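Local coordinates for protein tryptophan decarboxylase 1 (Oryza sativa subsp. japonica, PDB 6KHO) that uses pyridoxal 5'-phosphate to decarboxylate L-tryptophan to tryptamine and 5-hydroxy-L-tryptophan to serotonin, working as a homodimer, at residues 42-47 with 90-95; 38-43 with 79-84. All coordinates share one frame; numbering follows the deposited sequence.

Contact 1: residues 42-47 with 90-95; sequences SDYYKS and PGMTHW
Y44, on the last turns of helix 27-47, faces H94 in the irregular chain that follows helix 77-88; their CA atoms are 10.1 Å apart, the nearest such pair, so side chains alone bridge the two backbones. The phenol of Y44 does most of the reaching. With CG anti to the backbone N (chi1 178°), its ring stands out from the helix and puts the hydroxyl at the rim of the H94 imidazole. Y44 OH and H94 ND1 are 2.7 Å apart in a hydrogen bond, and OH lies in the plane of the imidazole at its edge. The two rings meet rim to rim, their planes turned 43° against each other, with CE1 of H94 3.7 Å from CE1 of Y44; there is no stacking of faces. M92 comes at the phenol from the opposite direction, its chain bent at the last torsion (chi3 60°), which brings M92 CE to 3.2 Å from Y44 OH and 3.9 Å from Y44 CZ. Within the helix, S47 OG donates to D43 O over 2.9 Å, reaching that carbonyl from the other face than S47 N does, so two donors of one residue hold the oxygen near the helix end. The loop is itself held: H94 shares backbone hydrogen bonds with V53, while T93 OG1 and W95 NE1 bond to Q130 O and A131 O of the second subunit. The contact therefore joins the N-terminal helix to a loop seated on the dimer interface, away from the cofactor site. Either partner could donate in the one polar bond; because both residues are buried, it gives the phenol oxygen and the imidazole nitrogen a partner away from solvent, and should favour the ring orientation that points ND1 at the phenol.

Contact 2: residues 38-43 with 79-84; sequences VDFISD and VTMKEL
Two helices of the N-terminal region pack here, 27-47 against 77-88, in an apolar helix-to-helix contact through which no hydrogen bond passes. F40 is the one residue of 38-43 that touches 79-84, and it is met by two side chains spaced three residues apart. The backbones come nearest at F40 and M81, whose CA atoms are 8.2 Å apart. Following 79-84 from its start, V79 and T80 serve the second subunit instead: V79 packs on R394 of that subunit and T80 OG1 hydrogen-bonds to its T395 OG1. M81 is the first to make the crossing. Its chain folds at both chi2 and chi3, each close to -62°, and this double bend swings methyl CE round toward helix 27-47, where it sits 3.5 Å from F40 CB and 3.9 Å from F40 CG. The methyl thus rests at the root of the phenylalanine, oblique to the ring. Past M81, K82 O accepts from S86 OG further along its own helix, and E83 again looks to the dimer partner, forming a salt bridge through OE2 to R394 NH2 of the second subunit. L84 then returns to the shared side, crossing F40 at about a right angle. The F40 side chain also touches V89 of the same chain and I118 of the second subunit, so this apolar packing lies beside the dimer interface. D43, a turn after F40, adds a charged tie between the same two helices through its salt bridge to R85. The nearest ring atom to L84 CD2 is F40 CE1, at 3.8 Å, but the methyl sits over the centre of the ring: L84 CD2 lies 3.7 Å from the centroid of the F40 ring and only 6° off the ring normal, a CH-pi contact.

How the contacts relate
From the N terminus, helix 27-47 supplies one side of both contacts, with S42 and D43 common to the two segments taken from it. The chain then runs through a largely loop region into helix 77-88, where contact 2 closes a loop with 35 residues between its segments. Carrying on past that helix, it reaches 90-95, where contact 1 closes with 42 between. Because 38-43 starts earlier and pairs with the earlier partner, the two closures cross rather than nest. Their centres lie about 11 Å apart. Helix 27-47 is tied first to helix 77-88 and then to the loop after it, and both contacts also border the second subunit.

Contact 1: residues 42-47 with 90-95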
loop_
_atom_site.group_PDB
_atom_site.type_symbol
_atom_site.label_atom_id
_atom_site.label_comp_id
_atom_site.label_asym_id
_atom_site.label_seq_id
_atom_site.Cartn_x
_atom_site.Cartn_y
_atom_site.Cartn_z
ATOM N N SER A 42 -18.888 -0.108 17.910
ATOM C CA SER A 42 -20.133 -0.773 18.293
ATOM C C SER A 42 -21.341 0.096 17.963
ATOM O O SER A 42 -22.326 -0.388 17.400
ATOM C CB SER A 42 -20.126 -1.107 19.788
ATOM O OG SER A 42 -18.998 -1.888 20.120
ATOM N N ASP A 43 -21.280 1.385 18.321
ATOM C CA ASP A 43 -22.378 2.300 18.024
ATOM C C ASP A 43 -22.570 2.456 16.525
ATOM O O ASP A 43 -23.702 2.564 16.037
ATOM C CB ASP A 43 -22.104 3.668 18.635
ATOM C CG ASP A 43 -22.109 3.645 20.138
ATOM O OD1 ASP A 43 -22.591 2.636 20.708
ATOM O OD2 ASP A 43 -21.622 4.632 20.744
ATOM N N TYR A 44 -21.465 2.519 15.786
ATOM C CA TYR A 44 -21.549 2.725 14.348
ATOM C C TYR A 44 -22.288 1.576 13.675
ATOM O O TYR A 44 -23.193 1.798 12.870
ATOM C CB TYR A 44 -20.152 2.897 13.760
ATOM C CG TYR A 44 -20.170 3.073 12.252
ATOM C CD1 TYR A 44 -20.587 4.278 11.680
ATOM C CD2 TYR A 44 -19.786 2.038 11.405
ATOM C CE1 TYR A 44 -20.606 4.448 10.303
ATOM C CE2 TYR A 44 -19.798 2.201 10.014
ATOM C CZ TYR A 44 -20.213 3.404 9.476
ATOM O OH TYR A 44 -20.232 3.575 8.112
ATOM N N TYR A 45 -21.932 0.332 14.006
ATOM C CA TYR A 45 -22.613 -0.788 13.372
ATOM C C TYR A 45 -24.085 -0.840 13.770
ATOM O O TYR A 45 -24.938 -1.215 12.962
ATOM C CB TYR A 45 -21.928 -2.105 13.725
ATOM C CG TYR A 45 -20.571 -2.311 13.071
ATOM C CD1 TYR A 45 -20.260 -1.738 11.845
ATOM C CD2 TYR A 45 -19.604 -3.088 13.695
ATOM C CE1 TYR A 45 -19.007 -1.934 11.259
ATOM C CE2 TYR A 45 -18.366 -3.298 13.122
ATOM C CZ TYR A 45 -18.063 -2.722 11.910
ATOM O OH TYR A 45 -16.804 -2.950 11.358
ATOM N N LYS A 46 -24.406 -0.489 15.014
ATOM C CA LYS A 46 -25.806 -0.536 15.426
ATOM C C LYS A 46 -26.628 0.569 14.769
ATOM O O LYS A 46 -27.843 0.418 14.599
ATOM C CB LYS A 46 -25.907 -0.436 16.951
ATOM C CG LYS A 46 -25.471 -1.707 17.664
ATOM C CD LYS A 46 -25.474 -1.515 19.176
ATOM C CE LYS A 46 -24.751 -2.646 19.885
ATOM N NZ LYS A 46 -24.419 -2.256 21.294
ATOM N N SER A 47 -26.003 1.685 14.410
ATOM C CA SER A 47 -26.745 2.827 13.906
ATOM C C SER A 47 -26.572 3.095 12.411
ATOM O O SER A 47 -27.278 3.961 11.884
ATOM C CB SER A 47 -26.359 4.082 14.699
ATOM O OG SER A 47 -25.034 4.500 14.412
ATOM N N PRO A 90 -20.928 12.189 9.262
ATOM C CA PRO A 90 -22.048 12.673 8.435
ATOM C C PRO A 90 -21.675 12.941 6.986
ATOM O O PRO A 90 -22.576 13.045 6.144
ATOM C CB PRO A 90 -22.485 13.962 9.150
ATOM C CG PRO A 90 -22.012 13.773 10.564
ATOM C CD PRO A 90 -20.683 13.104 10.392
ATOM N N GLY A 91 -20.389 13.066 6.667
ATOM C CA GLY A 91 -19.932 13.242 5.303
ATOM C C GLY A 91 -19.441 11.977 4.635
ATOM O O GLY A 91 -18.904 12.049 3.523
ATOM N N MET A 92 -19.613 10.821 5.269
ATOM C CA MET A 92 -19.197 9.538 4.719
ATOM C C MET A 92 -20.264 8.942 3.819
ATOM O O MET A 92 -21.462 9.104 4.055
ATOM C CB MET A 92 -18.944 8.526 5.835
ATOM C CG MET A 92 -17.613 8.578 6.503
ATOM S SD MET A 92 -17.786 7.543 7.982
ATOM C CE MET A 92 -18.197 5.952 7.264
ATOM N N THR A 93 -19.812 8.194 2.813
ATOM C CA THR A 93 -20.633 7.176 2.171
ATOM C C THR A 93 -20.453 5.875 2.948
ATOM O O THR A 93 -19.319 5.446 3.183
ATOM C CB THR A 93 -20.209 7.002 0.712
ATOM O OG1 THR A 93 -20.479 8.215 0.006
ATOM C CG2 THR A 93 -20.919 5.820 0.058
ATOM N N HIS A 94 -21.555 5.247 3.350
ATOM C CA HIS A 94 -21.461 4.134 4.301
ATOM C C HIS A 94 -21.342 2.809 3.555
ATOM O O HIS A 94 -22.326 2.115 3.287
ATOM C CB HIS A 94 -22.634 4.168 5.266
ATOM C CG HIS A 94 -22.626 5.394 6.128
ATOM N ND1 HIS A 94 -21.715 5.574 7.151
ATOM C CD2 HIS A 94 -23.366 6.529 6.074
ATOM C CE1 HIS A 94 -21.917 6.758 7.708
ATOM N NE2 HIS A 94 -22.909 7.359 7.071
ATOM N N TRP A 95 -20.095 2.451 3.240
ATOM C CA TRP A 95 -19.814 1.142 2.659
ATOM C C TRP A 95 -20.306 0.005 3.550
ATOM O O TRP A 95 -20.695 -1.051 3.044
ATOM C CB TRP A 95 -18.313 1.005 2.406
ATOM C CG TRP A 95 -17.858 1.737 1.200
ATOM C CD1 TRP A 95 -17.700 3.083 1.068
ATOM C CD2 TRP A 95 -17.499 1.163 -0.066
ATOM N NE1 TRP A 95 -17.270 3.385 -0.202
ATOM C CE2 TRP A 95 -17.132 2.225 -0.916
ATOM C CE3 TRP A 95 -17.440 -0.145 -0.556
ATOM C CZ2 TRP A 95 -16.718 2.020 -2.238
ATOM C CZ3 TRP A 95 -17.034 -0.345 -1.872
ATOM C CH2 TRP A 95 -16.689 0.731 -2.697
#

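Contact 2: residues 38-43 with 79-84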
loop_
_atom_site.group_PDB
_atom_site.type_symbol
_atom_site.label_atom_id
_atom_site.label_comp_id
_atom_site.label_asym_id
_atom_site.label_seq_id
_atom_site.Cartn_x
_atom_site.Cartn_y
_atom_site.Cartn_z
ATOM N N VAL A 38 -13.433 1.456 20.223
ATOM C CA VAL A 38 -14.273 0.262 20.134
ATOM C C VAL A 38 -15.732 0.614 20.393
ATOM O O VAL A 38 -16.640 0.095 19.729
ATOM C CB VAL A 38 -13.776 -0.829 21.099
ATOM C CG1 VAL A 38 -14.792 -1.959 21.212
ATOM C CG2 VAL A 38 -12.419 -1.376 20.635
ATOM N N ASP A 39 -15.978 1.502 21.360
ATOM C CA ASP A 39 -17.338 1.965 21.622
ATOM C C ASP A 39 -17.930 2.649 20.397
ATOM O O ASP A 39 -19.087 2.402 20.035
ATOM C CB ASP A 39 -17.345 2.918 22.812
ATOM C CG ASP A 39 -17.165 2.197 24.137
ATOM O OD1 ASP A 39 -17.373 0.966 24.180
ATOM O OD2 ASP A 39 -16.819 2.864 25.131
ATOM N N PHE A 40 -17.158 3.546 19.767
ATOM C CA PHE A 40 -17.611 4.148 18.515
ATOM C C PHE A 40 -17.988 3.078 17.500
ATOM O O PHE A 40 -19.025 3.188 16.833
ATOM C CB PHE A 40 -16.540 5.062 17.909
ATOM C CG PHE A 40 -16.864 5.499 16.494
ATOM C CD1 PHE A 40 -17.733 6.560 16.265
ATOM C CD2 PHE A 40 -16.351 4.810 15.393
ATOM C CE1 PHE A 40 -18.058 6.948 14.967
ATOM C CE2 PHE A 40 -16.681 5.188 14.099
ATOM C CZ PHE A 40 -17.536 6.257 13.887
ATOM N N ILE A 41 -17.144 2.045 17.350
ATOM C CA ILE A 41 -17.401 1.026 16.329
ATOM C C ILE A 41 -18.687 0.268 16.643
ATOM O O ILE A 41 -19.504 0.010 15.751
ATOM C CB ILE A 41 -16.197 0.069 16.195
ATOM C CG1 ILE A 41 -14.998 0.767 15.548
ATOM C CG2 ILE A 41 -16.569 -1.142 15.368
ATOM C CD1 ILE A 41 -13.684 0.041 15.797
ATOM N N SER A 42 -18.888 -0.108 17.910
ATOM C CA SER A 42 -20.133 -0.773 18.293
ATOM C C SER A 42 -21.341 0.096 17.963
ATOM O O SER A 42 -22.326 -0.388 17.400
ATOM C CB SER A 42 -20.126 -1.107 19.788
ATOM O OG SER A 42 -18.998 -1.888 20.120
ATOM N N ASP A 43 -21.280 1.385 18.321
ATOM C CA ASP A 43 -22.378 2.300 18.024
ATOM C C ASP A 43 -22.570 2.456 16.525
ATOM O O ASP A 43 -23.702 2.564 16.037
ATOM C CB ASP A 43 -22.104 3.668 18.635
ATOM C CG ASP A 43 -22.109 3.645 20.138
ATOM O OD1 ASP A 43 -22.591 2.636 20.708
ATOM O OD2 ASP A 43 -21.622 4.632 20.744
ATOM N N VAL A 79 -12.353 14.766 22.423
ATOM C CA VAL A 79 -12.662 15.826 21.465
ATOM C C VAL A 79 -12.426 15.343 20.037
ATOM O O VAL A 79 -13.228 15.609 19.136
ATOM C CB VAL A 79 -11.830 17.079 21.785
ATOM C CG1 VAL A 79 -11.962 18.116 20.666
ATOM C CG2 VAL A 79 -12.250 17.660 23.141
ATOM N N THR A 80 -11.327 14.619 19.810
ATOM C CA THR A 80 -11.086 14.031 18.496
ATOM C C THR A 80 -12.235 13.119 18.086
ATOM O O THR A 80 -12.732 13.197 16.959
ATOM C CB THR A 80 -9.765 13.268 18.518
ATOM O OG1 THR A 80 -8.737 14.157 18.980
ATOM C CG2 THR A 80 -9.429 12.741 17.113
ATOM N N MET A 81 -12.697 12.270 19.008
ATOM C CA MET A 81 -13.823 11.386 18.712
ATOM C C MET A 81 -15.123 12.162 18.507
ATOM O O MET A 81 -15.967 11.747 17.705
ATOM C CB MET A 81 -14.007 10.360 19.834
ATOM C CG MET A 81 -12.828 9.381 20.001
ATOM S SD MET A 81 -12.582 8.373 18.521
ATOM C CE MET A 81 -14.143 7.501 18.461
ATOM N N LYS A 82 -15.325 13.270 19.228
ATOM C CA LYS A 82 -16.532 14.055 18.970
ATOM C C LYS A 82 -16.510 14.651 17.564
ATOM O O LYS A 82 -17.531 14.642 16.867
ATOM C CB LYS A 82 -16.707 15.156 20.022
ATOM C CG LYS A 82 -17.990 15.971 19.814
ATOM C CD LYS A 82 -18.140 17.061 20.865
ATOM C CE LYS A 82 -19.539 17.683 20.853
ATOM N NZ LYS A 82 -19.844 18.279 22.196
ATOM N N GLU A 83 -15.358 15.163 17.127
ATOM C CA GLU A 83 -15.252 15.674 15.757
ATOM C C GLU A 83 -15.398 14.562 14.728
ATOM O O GLU A 83 -15.979 14.783 13.661
ATOM C CB GLU A 83 -13.936 16.435 15.579
ATOM C CG GLU A 83 -13.838 17.618 16.573
ATOM C CD GLU A 83 -12.662 18.549 16.317
ATOM O OE1 GLU A 83 -11.717 18.157 15.604
ATOM O OE2 GLU A 83 -12.679 19.683 16.840
ATOM N N LEU A 84 -14.904 13.360 15.031
ATOM C CA LEU A 84 -15.200 12.210 14.184
ATOM C C LEU A 84 -16.705 12.031 14.008
ATOM O O LEU A 84 -17.202 11.872 12.885
ATOM C CB LEU A 84 -14.580 10.948 14.789
ATOM C CG LEU A 84 -14.906 9.657 14.052
ATOM C CD1 LEU A 84 -14.181 9.624 12.709
ATOM C CD2 LEU A 84 -14.538 8.455 14.909
#